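Side-chain contacts in putative methyltransferase (Emericella variicolor, PDB 7DMB), which probably transfers a methyl group from S-adenosyl-L-methionine as a trans-acting partner of a polyketide synthase in calbistrin biosynthesis, and is seen here with S-adenosyl-L-homocysteine bound: residues A[62-65]-A[66-70]; A[138-141]-A[142-146]; A[145-148]-A[149-153]; A[171-174]-A[175-179]. All coordinates share one frame; numbering follows the deposited sequence.

Interaction 1: residues A[62-65]-A[66-70]; sequences IARM and WVLCA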
loop_
_atom_site.group_PDB
_atom_site.type_symbol
_atom_site.label_atom_id
_atom_site.label_comp_id
_atom_site.label_asym_id
_atom_site.label_seq_id
_atom_site.Cartn_x
_atom_site.Cartn_y
_atom_site.Cartn_z
ATOM N N ILE A 62 8.408 -4.478 13.954
ATOM C CA ILE A 62 7.582 -3.313 13.639
ATOM C C ILE A 62 6.491 -3.141 14.687
ATOM O O ILE A 62 6.292 -2.053 15.239
ATOM C CB ILE A 62 6.977 -3.459 12.228
ATOM C CG1 ILE A 62 8.032 -3.195 11.158
ATOM C CG2 ILE A 62 5.768 -2.535 12.035
ATOM C CD1 ILE A 62 7.581 -3.577 9.788
ATOM N N ALA A 63 5.751 -4.213 14.957
ATOM C CA ALA A 63 4.656 -4.120 15.904
ATOM C C ALA A 63 5.167 -3.647 17.254
ATOM O O ALA A 63 4.596 -2.736 17.867
ATOM C CB ALA A 63 3.961 -5.476 16.021
ATOM N N ARG A 64 6.270 -4.253 17.713
ATOM C CA ARG A 64 6.905 -3.863 18.964
ATOM C C ARG A 64 7.192 -2.371 18.998
ATOM O O ARG A 64 6.953 -1.705 20.017
ATOM C CB ARG A 64 8.202 -4.654 19.149
ATOM C CG ARG A 64 9.001 -4.258 20.380
ATOM C CD ARG A 64 10.335 -4.995 20.431
ATOM N NE ARG A 64 11.114 -4.638 21.610
ATOM C CZ ARG A 64 10.925 -5.160 22.819
ATOM N NH1 ARG A 64 9.976 -6.067 23.022
ATOM N NH2 ARG A 64 11.689 -4.772 23.832
ATOM N N MET A 65 7.674 -1.827 17.879
ATOM C CA MET A 65 8.082 -0.429 17.849
ATOM C C MET A 65 6.883 0.503 17.896
ATOM O O MET A 65 6.870 1.464 18.676
ATOM C CB MET A 65 8.904 -0.129 16.605
ATOM C CG MET A 65 9.294 1.333 16.546
ATOM S SD MET A 65 10.602 1.685 17.746
ATOM C CE MET A 65 10.822 3.446 17.568
ATOM N N TRP A 66 5.880 0.270 17.032
ATOM C CA TRP A 66 4.756 1.198 17.035
ATOM C C TRP A 66 3.942 1.057 18.309
ATOM O O TRP A 66 3.335 2.034 18.746
ATOM C CB TRP A 66 3.890 1.056 15.769
ATOM C CG TRP A 66 2.812 -0.015 15.766
ATOM C CD1 TRP A 66 2.846 -1.205 15.078
ATOM C CD2 TRP A 66 1.537 0.024 16.427
ATOM N NE1 TRP A 66 1.687 -1.909 15.289
ATOM C CE2 TRP A 66 0.867 -1.180 16.116
ATOM C CE3 TRP A 66 0.899 0.952 17.262
ATOM C CZ2 TRP A 66 -0.404 -1.480 16.610
ATOM C CZ3 TRP A 66 -0.375 0.643 17.758
ATOM C CH2 TRP A 66 -1.005 -0.558 17.429
ATOM N N VAL A 67 3.951 -0.119 18.944
ATOM C CA VAL A 67 3.297 -0.243 20.248
ATOM C C VAL A 67 4.028 0.599 21.296
ATOM O O VAL A 67 3.403 1.262 22.134
ATOM C CB VAL A 67 3.206 -1.722 20.681
ATOM C CG1 VAL A 67 2.867 -1.825 22.185
ATOM C CG2 VAL A 67 2.169 -2.479 19.840
ATOM N N LEU A 68 5.360 0.573 21.276
ATOM C CA LEU A 68 6.136 1.395 22.201
ATOM C C LEU A 68 5.856 2.884 21.997
ATOM O O LEU A 68 5.594 3.614 22.965
ATOM C CB LEU A 68 7.626 1.097 22.035
ATOM C CG LEU A 68 8.177 -0.183 22.664
ATOM C CD1 LEU A 68 9.503 -0.583 21.969
ATOM C CD2 LEU A 68 8.404 0.021 24.164
ATOM N N CYS A 69 5.941 3.364 20.749
ATOM C CA CYS A 69 5.581 4.757 20.478
ATOM C C CYS A 69 4.153 5.075 20.913
ATOM O O CYS A 69 3.899 6.165 21.440
ATOM C CB CYS A 69 5.734 5.103 18.987
ATOM S SG CYS A 69 7.297 4.556 18.184
ATOM N N ALA A 70 3.202 4.167 20.641
ATOM C CA ALA A 70 1.806 4.438 20.968
ATOM C C ALA A 70 1.620 4.585 22.475
ATOM O O ALA A 70 0.898 5.476 22.929
ATOM C CB ALA A 70 0.898 3.338 20.416
#
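Four i to i+4 backbone hydrogen bonds tie I62-M65 to W66-A70: W66 N to I62 O, V67 N to A63 O, L68 N to R64 O and C69 N to M65 O. The shortest is V67 N to A63 O at 2.9 Å, and C69 N meets M65 O almost straight, with an N-H...O angle of 174°. Outside this ladder, M65 and C69 share one flank. The M65 chain bends at chi2 (74°), and its methyl CE rests 3.7 Å from C69 SG, a flexible thioether beside a small sulfur. W66 has CG set between its backbone N and carbonyl carbon (chi1 85°), a choice rare in helices, which swings the indole back along the preceding turn. There W66 CD1 lies 3.5 Å from A63 CA, a fit that the small alanine permits. On another flank, the aliphatic part of R64 runs beside L68, CG to CD1 4.0 Å, while its guanidinium reaches a long, weak ion pair with D111. The largely apolar composition suits a helix enclosed by others: M65 packs on helices 120-134 and 140-157, V67 on helix 85-101. The arrangement is that of a largely buried helix, 56-79, within a packed group of alpha-helices.

Interaction 2: residues A[138-141]-A[142-146]; sequences YLWP and VIEGP
W140 and E144 meet near the start of helix 140-157, one turn apart, where W140 O, P141 O and the E144 carboxylate are satisfied by backbone, water and arginine. W140 O accepts three bonds. W140 O takes a 2.9 Å hydrogen bond from E144 N, a weak one from I143 N, and a third from a water that also donates to E144 OE1 at 3.1 Å. The same water thus bridges main chain and carboxylate, while E144 OE2 forms a salt bridge with R131 of helix 120-134. L139 O receives weak bonds from V142 N and I143 N. P141 O accepts from G145 N at 2.9 Å, but the donor stands 41° out of the carbonyl plane. The next residue, P146, has no N-H to give, and the helix kinks there; P141, near the helix start, has little need of an amide hydrogen. Among the side chains, L139 CD2 packs on V142 CG2 at 3.9 Å. W140 extends with CG anti to the backbone N (chi1 171°), bringing the indole beneath the glutamate's methylene stem. In this CH-pi contact, E144 CB sits 4.1 Å from the centroid of the five-membered ring of W140 and 25° off its normal, with W140 NE1 its nearest ring atom at 3.7 Å.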
loop_
_atom_site.group_PDB
_atom_site.type_symbol
_atom_site.label_atom_id
_atom_site.label_comp_id
_atom_site.label_asym_id
_atom_site.label_seq_id
_atom_site.Cartn_x
_atom_site.Cartn_y
_atom_site.Cartn_z
ATOM N N TYR A 138 17.104 -1.871 5.152
ATOM C CA TYR A 138 15.801 -1.665 4.526
ATOM C C TYR A 138 14.681 -1.431 5.543
ATOM O O TYR A 138 13.637 -0.885 5.168
ATOM C CB TYR A 138 15.445 -2.864 3.633
ATOM C CG TYR A 138 15.072 -4.144 4.369
ATOM C CD1 TYR A 138 13.748 -4.583 4.432
ATOM C CD2 TYR A 138 16.046 -4.929 4.984
ATOM C CE1 TYR A 138 13.403 -5.765 5.098
ATOM C CE2 TYR A 138 15.709 -6.109 5.654
ATOM C CZ TYR A 138 14.392 -6.520 5.708
ATOM O OH TYR A 138 14.065 -7.686 6.388
ATOM N N LEU A 139 14.869 -1.828 6.810
ATOM C CA LEU A 139 13.865 -1.665 7.860
ATOM C C LEU A 139 13.885 -0.284 8.500
ATOM O O LEU A 139 13.007 0.011 9.313
ATOM C CB LEU A 139 14.073 -2.707 8.961
ATOM C CG LEU A 139 13.733 -4.161 8.642
ATOM C CD1 LEU A 139 13.888 -5.049 9.881
ATOM C CD2 LEU A 139 12.314 -4.261 8.100
ATOM N N TRP A 140 14.870 0.547 8.174
ATOM C CA TRP A 140 14.940 1.900 8.718
ATOM C C TRP A 140 13.619 2.659 8.657
ATOM O O TRP A 140 13.209 3.209 9.690
ATOM C CB TRP A 140 16.046 2.675 7.986
ATOM C CG TRP A 140 16.021 4.106 8.337
ATOM C CD1 TRP A 140 16.400 4.661 9.529
ATOM C CD2 TRP A 140 15.529 5.181 7.532
ATOM N NE1 TRP A 140 16.204 6.021 9.498
ATOM C CE2 TRP A 140 15.668 6.364 8.285
ATOM C CE3 TRP A 140 15.014 5.263 6.234
ATOM C CZ2 TRP A 140 15.303 7.608 7.788
ATOM C CZ3 TRP A 140 14.655 6.501 5.741
ATOM C CH2 TRP A 140 14.793 7.655 6.517
ATOM N N PRO A 141 12.915 2.740 7.514
ATOM C CA PRO A 141 11.699 3.566 7.465
ATOM C C PRO A 141 10.552 3.036 8.301
ATOM O O PRO A 141 9.753 3.838 8.801
ATOM C CB PRO A 141 11.324 3.561 5.975
ATOM C CG PRO A 141 11.884 2.269 5.466
ATOM C CD PRO A 141 13.191 2.110 6.206
ATOM N N VAL A 142 10.403 1.716 8.424
ATOM C CA VAL A 142 9.272 1.210 9.192
ATOM C C VAL A 142 9.491 1.313 10.698
ATOM O O VAL A 142 8.528 1.168 11.452
ATOM C CB VAL A 142 8.932 -0.238 8.781
ATOM C CG1 VAL A 142 8.457 -0.259 7.344
ATOM C CG2 VAL A 142 10.127 -1.163 8.947
ATOM N N ILE A 143 10.714 1.569 11.158
ATOM C CA ILE A 143 10.981 1.816 12.572
ATOM C C ILE A 143 11.044 3.306 12.873
ATOM O O ILE A 143 10.517 3.765 13.891
ATOM C CB ILE A 143 12.286 1.109 12.990
ATOM C CG1 ILE A 143 12.139 -0.405 12.819
ATOM C CG2 ILE A 143 12.676 1.466 14.439
ATOM C CD1 ILE A 143 10.950 -0.988 13.548
ATOM N N GLU A 144 11.678 4.061 11.973
ATOM C CA GLU A 144 11.818 5.502 12.131
ATOM C C GLU A 144 10.495 6.211 11.963
ATOM O O GLU A 144 10.273 7.255 12.589
ATOM C CB GLU A 144 12.825 6.053 11.104
ATOM C CG GLU A 144 13.222 7.489 11.349
ATOM C CD GLU A 144 14.139 7.627 12.555
ATOM O OE1 GLU A 144 14.475 6.598 13.176
ATOM O OE2 GLU A 144 14.537 8.761 12.868
ATOM N N GLY A 145 9.625 5.679 11.100
ATOM C CA GLY A 145 8.332 6.265 10.833
ATOM C C GLY A 145 7.504 6.426 12.092
ATOM O O GLY A 145 7.093 7.530 12.459
ATOM N N PRO A 146 7.226 5.318 12.775
ATOM C CA PRO A 146 6.451 5.435 14.029
ATOM C C PRO A 146 7.127 6.325 15.070
ATOM O O PRO A 146 6.443 7.102 15.753
ATOM C CB PRO A 146 6.310 3.976 14.504
ATOM C CG PRO A 146 7.277 3.181 13.667
ATOM C CD PRO A 146 7.470 3.921 12.381
HETATM O O HOH W 1 14.441 3.547 12.555
#

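Interaction 3: residues A[145-148]-A[149-153]; sequences GPWR and VYDNV
W147 offers one face of its indole to both Y150 and D151, the residues three and four places further along. Its CG is anti to the backbone N (chi1 160°), which leans the indole toward the following turn, where Y150 and D151 meet its face. The Y150 side chain runs alongside the indole, pointing the same way. The two rings meet obliquely, planes 57° apart, with Y150 CE2 3.5 Å from W147 CZ3. Over the five-membered ring of W147 stands D151 CB, 4.2 Å from its centroid: a CH-pi contact in which the aspartate's methylene packs on the aromatic face while the carboxylate continues past the ring, its plane not far from parallel to the indole. All this lies on helix 140-157, whose aromatic flank packs against helices 56-79 and 120-134; R131 adds a cation-pi contact to W147, and K76 one to Y150. Aromatic residues suit this border, where broad rings can pack on neighbouring helices and still meet cationic side chains. On another side of the helix, the long side chain of R148 carries NH1 to K169 O. R148 O accepts from N152 twice, weakly from the backbone N and at 2.7 Å from N152 ND2. With CG beside its backbone N, N152 turns its amide back onto the preceding turn, and R148 O lies close to the amide plane, the N-H...O angle being 168°.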
loop_
_atom_site.group_PDB
_atom_site.type_symbol
_atom_site.label_atom_id
_atom_site.label_comp_id
_atom_site.label_asym_id
_atom_site.label_seq_id
_atom_site.Cartn_x
_atom_site.Cartn_y
_atom_site.Cartn_z
ATOM N N GLY A 145 9.625 5.679 11.100
ATOM C CA GLY A 145 8.332 6.265 10.833
ATOM C C GLY A 145 7.504 6.426 12.092
ATOM O O GLY A 145 7.093 7.530 12.459
ATOM N N PRO A 146 7.226 5.318 12.775
ATOM C CA PRO A 146 6.451 5.435 14.029
ATOM C C PRO A 146 7.127 6.325 15.070
ATOM O O PRO A 146 6.443 7.102 15.753
ATOM C CB PRO A 146 6.310 3.976 14.504
ATOM C CG PRO A 146 7.277 3.181 13.667
ATOM C CD PRO A 146 7.470 3.921 12.381
ATOM N N TRP A 147 8.456 6.268 15.174
ATOM C CA TRP A 147 9.167 7.163 16.080
ATOM C C TRP A 147 8.830 8.622 15.782
ATOM O O TRP A 147 8.520 9.407 16.693
ATOM C CB TRP A 147 10.681 6.939 15.992
ATOM C CG TRP A 147 11.411 8.126 16.531
ATOM C CD1 TRP A 147 11.878 9.206 15.824
ATOM C CD2 TRP A 147 11.678 8.399 17.903
ATOM N NE1 TRP A 147 12.434 10.118 16.684
ATOM C CE2 TRP A 147 12.329 9.644 17.964
ATOM C CE3 TRP A 147 11.436 7.703 19.093
ATOM C CZ2 TRP A 147 12.758 10.203 19.168
ATOM C CZ3 TRP A 147 11.858 8.265 20.295
ATOM C CH2 TRP A 147 12.512 9.498 20.321
ATOM N N ARG A 148 8.864 8.993 14.498
ATOM C CA ARG A 148 8.534 10.364 14.098
ATOM C C ARG A 148 7.083 10.725 14.410
ATOM O O ARG A 148 6.787 11.885 14.726
ATOM C CB ARG A 148 8.776 10.571 12.600
ATOM C CG ARG A 148 10.219 10.615 12.134
ATOM C CD ARG A 148 10.232 11.001 10.645
ATOM N NE ARG A 148 11.569 10.908 10.078
ATOM C CZ ARG A 148 11.874 11.118 8.806
ATOM N NH1 ARG A 148 10.932 11.427 7.926
ATOM N NH2 ARG A 148 13.138 11.012 8.422
ATOM N N VAL A 149 6.159 9.770 14.275
ATOM C CA VAL A 149 4.769 10.049 14.616
ATOM C C VAL A 149 4.656 10.376 16.099
ATOM O O VAL A 149 4.044 11.375 16.495
ATOM C CB VAL A 149 3.874 8.862 14.225
ATOM C CG1 VAL A 149 2.550 8.932 14.991
ATOM C CG2 VAL A 149 3.661 8.839 12.714
ATOM N N TYR A 150 5.255 9.534 16.937
ATOM C CA TYR A 150 5.342 9.828 18.365
ATOM C C TYR A 150 5.990 11.186 18.600
ATOM O O TYR A 150 5.480 12.014 19.362
ATOM C CB TYR A 150 6.154 8.747 19.078
ATOM C CG TYR A 150 6.951 9.324 20.228
ATOM C CD1 TYR A 150 6.314 9.674 21.419
ATOM C CD2 TYR A 150 8.316 9.554 20.123
ATOM C CE1 TYR A 150 7.002 10.219 22.464
ATOM C CE2 TYR A 150 9.012 10.105 21.170
ATOM C CZ TYR A 150 8.345 10.431 22.344
ATOM O OH TYR A 150 9.007 10.984 23.420
ATOM N N ASP A 151 7.115 11.427 17.933
ATOM C CA ASP A 151 7.969 12.564 18.228
ATOM C C ASP A 151 7.361 13.886 17.779
ATOM O O ASP A 151 7.817 14.941 18.225
ATOM C CB ASP A 151 9.329 12.338 17.557
ATOM C CG ASP A 151 10.388 13.288 18.047
ATOM O OD1 ASP A 151 10.533 13.473 19.276
ATOM O OD2 ASP A 151 11.069 13.863 17.186
ATOM N N ASN A 152 6.341 13.860 16.920
ATOM C CA ASN A 152 5.749 15.083 16.389
ATOM C C ASN A 152 4.257 15.196 16.668
ATOM O O ASN A 152 3.627 16.139 16.184
ATOM C CB ASN A 152 5.968 15.177 14.874
ATOM C CG ASN A 152 7.405 15.321 14.504
ATOM O OD1 ASN A 152 7.934 16.435 14.450
ATOM N ND2 ASN A 152 8.059 14.193 14.234
ATOM N N VAL A 153 3.679 14.262 17.422
ATOM C CA VAL A 153 2.224 14.126 17.437
ATOM C C VAL A 153 1.551 15.421 17.889
ATOM O O VAL A 153 0.564 15.862 17.282
ATOM C CB VAL A 153 1.810 12.917 18.297
ATOM C CG1 VAL A 153 2.297 13.064 19.719
ATOM C CG2 VAL A 153 0.305 12.722 18.230
#

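Interaction 4: residues A[171-174]-A[175-179]; sequences GLLE and KFYDW. With SAH (S-adenosyl-L-homocysteine), chain C.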
loop_
_atom_site.group_PDB
_atom_site.type_symbol
_atom_site.label_atom_id
_atom_site.label_comp_id
_atom_site.label_asym_id
_atom_site.label_seq_id
_atom_site.Cartn_x
_atom_site.Cartn_y
_atom_site.Cartn_z
ATOM N N GLY A 171 13.629 11.060 2.762
ATOM C CA GLY A 171 13.119 10.037 1.863
ATOM C C GLY A 171 12.397 8.887 2.531
ATOM O O GLY A 171 12.225 7.828 1.911
ATOM N N LEU A 172 11.934 9.080 3.771
ATOM C CA LEU A 172 11.343 7.984 4.530
ATOM C C LEU A 172 10.118 7.403 3.821
ATOM O O LEU A 172 9.962 6.181 3.746
ATOM C CB LEU A 172 10.991 8.457 5.942
ATOM C CG LEU A 172 10.643 7.328 6.895
ATOM C CD1 LEU A 172 11.164 7.633 8.299
ATOM C CD2 LEU A 172 9.137 7.047 6.900
ATOM N N LEU A 173 9.237 8.261 3.297
ATOM C CA LEU A 173 8.025 7.762 2.639
ATOM C C LEU A 173 8.355 6.796 1.502
ATOM O O LEU A 173 7.779 5.707 1.406
ATOM C CB LEU A 173 7.182 8.927 2.119
ATOM C CG LEU A 173 5.903 9.218 2.905
ATOM C CD1 LEU A 173 4.897 9.931 2.016
ATOM C CD2 LEU A 173 5.308 7.937 3.493
ATOM N N GLU A 174 9.290 7.180 0.633
ATOM C CA GLU A 174 9.681 6.310 -0.477
ATOM C C GLU A 174 10.277 5.004 0.026
ATOM O O GLU A 174 10.005 3.930 -0.527
ATOM C CB GLU A 174 10.692 7.022 -1.378
ATOM C CG GLU A 174 11.264 6.135 -2.486
ATOM C CD GLU A 174 12.200 6.900 -3.416
ATOM O OE1 GLU A 174 12.058 8.134 -3.538
ATOM O OE2 GLU A 174 13.081 6.265 -4.027
ATOM N N LYS A 175 11.117 5.080 1.061
ATOM C CA LYS A 175 11.743 3.880 1.590
ATOM C C LYS A 175 10.719 3.003 2.296
ATOM O O LYS A 175 10.811 1.769 2.253
ATOM C CB LYS A 175 12.898 4.281 2.512
ATOM C CG LYS A 175 14.155 4.732 1.744
ATOM C CD LYS A 175 14.879 5.858 2.458
ATOM C CE LYS A 175 16.359 5.934 2.070
ATOM N NZ LYS A 175 16.950 7.260 2.422
ATOM N N PHE A 176 9.721 3.626 2.918
ATOM C CA PHE A 176 8.631 2.883 3.543
ATOM C C PHE A 176 7.854 2.078 2.501
ATOM O O PHE A 176 7.636 0.872 2.667
ATOM C CB PHE A 176 7.730 3.863 4.301
ATOM C CG PHE A 176 6.533 3.227 4.959
ATOM C CD1 PHE A 176 6.546 2.946 6.322
ATOM C CD2 PHE A 176 5.382 2.947 4.229
ATOM C CE1 PHE A 176 5.443 2.373 6.944
ATOM C CE2 PHE A 176 4.278 2.373 4.839
ATOM C CZ PHE A 176 4.308 2.090 6.204
ATOM N N TYR A 177 7.442 2.721 1.404
ATOM C CA TYR A 177 6.767 1.960 0.357
ATOM C C TYR A 177 7.709 0.947 -0.300
ATOM O O TYR A 177 7.255 -0.132 -0.719
ATOM C CB TYR A 177 6.136 2.910 -0.667
ATOM C CG TYR A 177 4.946 3.676 -0.096
ATOM C CD1 TYR A 177 3.881 2.996 0.500
ATOM C CD2 TYR A 177 4.893 5.069 -0.142
ATOM C CE1 TYR A 177 2.797 3.679 1.026
ATOM C CE2 TYR A 177 3.813 5.765 0.398
ATOM C CZ TYR A 177 2.768 5.060 0.978
ATOM O OH TYR A 177 1.691 5.733 1.517
ATOM N N ASP A 178 9.021 1.244 -0.363
ATOM C CA ASP A 178 9.981 0.216 -0.775
ATOM C C ASP A 178 9.922 -1.004 0.146
ATOM O O ASP A 178 9.997 -2.146 -0.328
ATOM C CB ASP A 178 11.407 0.767 -0.806
ATOM C CG ASP A 178 11.728 1.550 -2.086
ATOM O OD1 ASP A 178 11.008 1.394 -3.101
ATOM O OD2 ASP A 178 12.712 2.321 -2.074
ATOM N N TRP A 179 9.807 -0.786 1.470
ATOM C CA TRP A 179 9.718 -1.918 2.396
ATOM C C TRP A 179 8.491 -2.768 2.102
ATOM O O TRP A 179 8.588 -3.993 2.018
ATOM C CB TRP A 179 9.655 -1.469 3.861
ATOM C CG TRP A 179 9.158 -2.634 4.763
ATOM C CD1 TRP A 179 9.912 -3.669 5.242
ATOM C CD2 TRP A 179 7.812 -2.888 5.210
ATOM N NE1 TRP A 179 9.134 -4.531 5.981
ATOM C CE2 TRP A 179 7.845 -4.072 5.987
ATOM C CE3 TRP A 179 6.586 -2.215 5.062
ATOM C CZ2 TRP A 179 6.698 -4.607 6.598
ATOM C CZ3 TRP A 179 5.443 -2.753 5.683
ATOM C CH2 TRP A 179 5.517 -3.935 6.435
HETATM N N SAH C . 1.904 3.815 -4.962
HETATM C CA SAH C . 2.418 4.585 -3.795
HETATM C CB SAH C . 2.008 3.946 -2.464
HETATM C CG SAH C . 0.599 4.308 -2.044
HETATM S SD SAH C . 0.393 6.044 -1.541
HETATM C C SAH C . 3.944 4.672 -3.880
HETATM O O SAH C . 4.454 5.774 -3.592
HETATM O OXT SAH C . 4.558 3.645 -4.259
HETATM C "C5'" SAH C . -1.123 6.482 -2.430
HETATM C "C4'" SAH C . -0.838 7.300 -3.672
HETATM O "O4'" SAH C . -2.066 7.450 -4.425
HETATM C "C3'" SAH C . -0.331 8.715 -3.380
HETATM O "O3'" SAH C . 0.800 8.987 -4.198
HETATM C "C2'" SAH C . -1.543 9.596 -3.702
HETATM O "O2'" SAH C . -1.229 10.894 -4.159
HETATM C "C1'" SAH C . -2.233 8.796 -4.798
HETATM N N9 SAH C . -3.665 9.065 -4.881
HETATM C C8 SAH C . -4.485 9.363 -3.823
HETATM N N7 SAH C . -5.734 9.553 -4.166
HETATM C C5 SAH C . -5.740 9.383 -5.541
HETATM C C6 SAH C . -6.772 9.459 -6.496
HETATM N N6 SAH C . -8.035 9.745 -6.194
HETATM N N1 SAH C . -6.442 9.232 -7.792
HETATM C C2 SAH C . -5.167 8.947 -8.086
HETATM N N3 SAH C . -4.119 8.845 -7.274
HETATM C C4 SAH C . -4.469 9.078 -5.997
HETATM O O HOH W 2 8.813 3.849 -3.068
HETATM O O HOH W 3 14.127 4.114 -3.082
#
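At the start of helix 172-181, beside the S-adenosyl-L-homocysteine pocket, L173 and Y177 lie side by side one turn apart, L173 CD2 4.1 Å from Y177 CE2. G171 occupies the N-cap position with a positive phi of 69°, a backbone shape that glycine adopts easily, and its O accepts the K175 N-H. G171 O also lies 3.4 Å from K175 CD, as the lysine chain folds back past the helix start and NZ makes a weak bond to D170 O. Y177 faces the other way, into the ligand pocket of a fold consistent with the Rossmann-like class I methyltransferases. One face of its phenol ring carries the ligand: SAH CB stands 3.4 Å above the plane of the Y177 ring, over its centre, and F176 CD2 lies over the rim of the opposite face. Y177 OH comes within 3.3 Å of SAH SD, so a flat aromatic with a polar end spans the homocysteine arm from CB to the sulfur. Elsewhere on the turn, the acidic chains of E174 and D178 run side by side, their carboxylates turned 88° to one another. OE2 of E174 and OD2 of D178 are 4.4 Å apart, a like-charge proximity probably eased by a water donating to both and by R248, which forms a salt bridge with D178 OD1. A second water donates to E174 O at 2.8 Å and to D178 OD1.

Overall arrangement
None of the four contacts closes a long loop; each spans consecutive turns, and they follow in series. Interaction 1 comes first, on helix 56-79. After helices 85-101 and 120-134, the chain enters helix 140-157, where interactions 2 and 3 follow directly and share G145 and P146. Interaction 4 then opens helix 172-181. None nests within another or crosses it; the links are lateral. C69 packs against P146 and Y150, joining interaction 1 to 2 and 3. P141 and V142 meet K175 and W179, joining 2 to 4, and I62 also touches W179. Helix 140-157 thus lies between the N-terminal helices and the helix bordering the ligand pocket.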